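Local coordinates for HIT domain-containing protein (Sulfolobus tokodaii, PDB 2EO4) that binds zinc and belongs to the histidine triad family of nucleotide-binding proteins, probably acting as a nucleotide hydrolase, at residues P30-H35 against I99-E104. Residues are numbered along the deposited sequence; the frame is centred on the assembly and turned at random.
Sequences PVSLGH and IIPTWE
Ile100 lays its CG1 over one face of the His35 imidazole, a CH-pi contact 3.7 Å from CG1 to the ring centroid and displaced toward the NE2–CD2 rim; the two side chains run side by side, pointing the same way. CG of His35 is anti to the backbone N (chi1 -176°). ND1 takes the N-H of Val31 almost in the ring plane, nearly straight and 3.0 Å from N to ND1. NE2 is hydrogen-bonded to ND1 of His98, the last histidine of the predicted histidine triad motif, so both ring nitrogens are held; the His35 side chain lies about 7 Å from that of His96, the predicted nucleophile. The other branch of Ile100, CG2, meets Ser32 OG and, more loosely, Val31 CG1. Ser32 OG donates to a lone pair of Pro101 O (2.9 Å from OG to O). A type II beta turn from Ser32 to His35 sets Gly34 against the Pro101 ring. Past the strand end, Leu33 crosses Trp103 at about a right angle, CB 3.8 Å from CH2, while the buried Leu33 O faces the indole edge and has no hydrogen-bond partner. The loop between strands 22-26 and 36-40 thus packs on strand 97-102, with Tyr124 of helix 122-143 against Leu33 and Ile69 of helix 52-72 against Pro101.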
loop_
_atom_site.group_PDB
_atom_site.type_symbol
_atom_site.label_atom_id
_atom_site.label_comp_id
_atom_site.label_asym_id
_atom_site.label_seq_id
_atom_site.Cartn_x
_atom_site.Cartn_y
_atom_site.Cartn_z
ATOM N N PRO A 30 7.737 -16.598 0.827
ATOM C CA PRO A 30 7.281 -15.820 -0.332
ATOM C C PRO A 30 6.090 -16.317 -1.135
ATOM O O PRO A 30 5.991 -17.497 -1.467
ATOM C CB PRO A 30 8.540 -15.721 -1.190
ATOM C CG PRO A 30 9.212 -17.015 -0.928
ATOM C CD PRO A 30 9.081 -17.149 0.575
ATOM N N VAL A 31 5.193 -15.388 -1.448
ATOM C CA VAL A 31 4.012 -15.680 -2.253
ATOM C C VAL A 31 4.481 -15.854 -3.693
ATOM O O VAL A 31 3.943 -16.666 -4.448
ATOM C CB VAL A 31 2.999 -14.517 -2.185
ATOM C CG1 VAL A 31 1.961 -14.651 -3.290
ATOM C CG2 VAL A 31 2.324 -14.507 -0.824
ATOM N N SER A 32 5.486 -15.070 -4.069
ATOM C CA SER A 32 6.052 -15.136 -5.409
ATOM C C SER A 32 7.542 -14.841 -5.311
ATOM O O SER A 32 8.024 -14.327 -4.298
ATOM C CB SER A 32 5.375 -14.121 -6.338
ATOM O OG SER A 32 5.743 -12.794 -6.007
ATOM N N LEU A 33 8.273 -15.171 -6.368
ATOM C CA LEU A 33 9.711 -14.958 -6.396
ATOM C C LEU A 33 10.087 -13.490 -6.193
ATOM O O LEU A 33 9.658 -12.620 -6.950
ATOM C CB LEU A 33 10.273 -15.462 -7.729
ATOM C CG LEU A 33 11.789 -15.380 -7.894
ATOM C CD1 LEU A 33 12.368 -16.784 -8.056
ATOM C CD2 LEU A 33 12.114 -14.523 -9.102
ATOM N N GLY A 34 10.887 -13.221 -5.164
ATOM C CA GLY A 34 11.306 -11.855 -4.895
ATOM C C GLY A 34 10.436 -11.109 -3.893
ATOM O O GLY A 34 10.688 -9.939 -3.611
ATOM N N HIS A 35 9.415 -11.782 -3.364
ATOM C CA HIS A 35 8.506 -11.189 -2.379
ATOM C C HIS A 35 9.357 -10.580 -1.263
ATOM O O HIS A 35 10.155 -11.270 -0.626
ATOM C CB HIS A 35 7.578 -12.284 -1.830
ATOM C CG HIS A 35 6.530 -11.792 -0.877
ATOM N ND1 HIS A 35 5.561 -12.623 -0.356
ATOM C CD2 HIS A 35 6.313 -10.572 -0.329
ATOM C CE1 HIS A 35 4.794 -11.938 0.473
ATOM N NE2 HIS A 35 5.229 -10.690 0.509
ATOM N N ILE A 99 5.835 -6.285 -1.097
ATOM C CA ILE A 99 6.104 -6.002 -2.501
ATOM C C ILE A 99 6.112 -7.409 -3.088
ATOM O O ILE A 99 7.043 -8.185 -2.853
ATOM C CB ILE A 99 7.481 -5.349 -2.749
ATOM C CG1 ILE A 99 7.564 -3.997 -2.039
ATOM C CG2 ILE A 99 7.672 -5.118 -4.260
ATOM C CD1 ILE A 99 8.946 -3.326 -2.159
ATOM N N ILE A 100 5.060 -7.734 -3.831
ATOM C CA ILE A 100 4.896 -9.056 -4.425
ATOM C C ILE A 100 4.954 -8.973 -5.951
ATOM O O ILE A 100 4.034 -8.467 -6.591
ATOM C CB ILE A 100 3.538 -9.661 -3.993
ATOM C CG1 ILE A 100 3.471 -9.718 -2.463
ATOM C CG2 ILE A 100 3.366 -11.058 -4.590
ATOM C CD1 ILE A 100 2.113 -10.151 -1.914
ATOM N N PRO A 101 6.047 -9.466 -6.551
ATOM C CA PRO A 101 6.214 -9.435 -8.008
ATOM C C PRO A 101 5.242 -10.315 -8.784
ATOM O O PRO A 101 4.829 -11.376 -8.314
ATOM C CB PRO A 101 7.661 -9.897 -8.204
ATOM C CG PRO A 101 8.335 -9.497 -6.915
ATOM C CD PRO A 101 7.292 -9.902 -5.895
ATOM N N THR A 102 4.887 -9.865 -9.981
ATOM C CA THR A 102 3.994 -10.622 -10.844
ATOM C C THR A 102 4.561 -10.620 -12.261
ATOM O O THR A 102 5.381 -9.769 -12.609
ATOM C CB THR A 102 2.565 -10.020 -10.872
ATOM O OG1 THR A 102 2.601 -8.695 -11.415
ATOM C CG2 THR A 102 1.981 -9.971 -9.467
ATOM N N TRP A 103 4.121 -11.582 -13.065
ATOM C CA TRP A 103 4.568 -11.702 -14.450
ATOM C C TRP A 103 3.374 -12.076 -15.309
ATOM O O TRP A 103 2.451 -12.746 -14.845
ATOM C CB TRP A 103 5.627 -12.803 -14.582
ATOM C CG TRP A 103 6.892 -12.529 -13.837
ATOM C CD1 TRP A 103 8.021 -11.932 -14.325
ATOM C CD2 TRP A 103 7.151 -12.816 -12.460
ATOM N NE1 TRP A 103 8.967 -11.831 -13.333
ATOM C CE2 TRP A 103 8.460 -12.366 -12.179
ATOM C CE3 TRP A 103 6.404 -13.411 -11.435
ATOM C CZ2 TRP A 103 9.038 -12.490 -10.913
ATOM C CZ3 TRP A 103 6.981 -13.534 -10.173
ATOM C CH2 TRP A 103 8.285 -13.075 -9.927
ATOM N N GLU A 104 3.387 -11.647 -16.563
ATOM C CA GLU A 104 2.296 -11.983 -17.460
ATOM C C GLU A 104 2.480 -13.429 -17.906
ATOM O O GLU A 104 1.526 -14.102 -18.289
ATOM C CB GLU A 104 2.277 -11.019 -18.646
ATOM C CG GLU A 104 1.479 -9.755 -18.346
ATOM C CD GLU A 104 1.785 -8.615 -19.289
ATOM O OE1 GLU A 104 1.904 -8.866 -20.506
ATOM O OE2 GLU A 104 1.894 -7.464 -18.812
#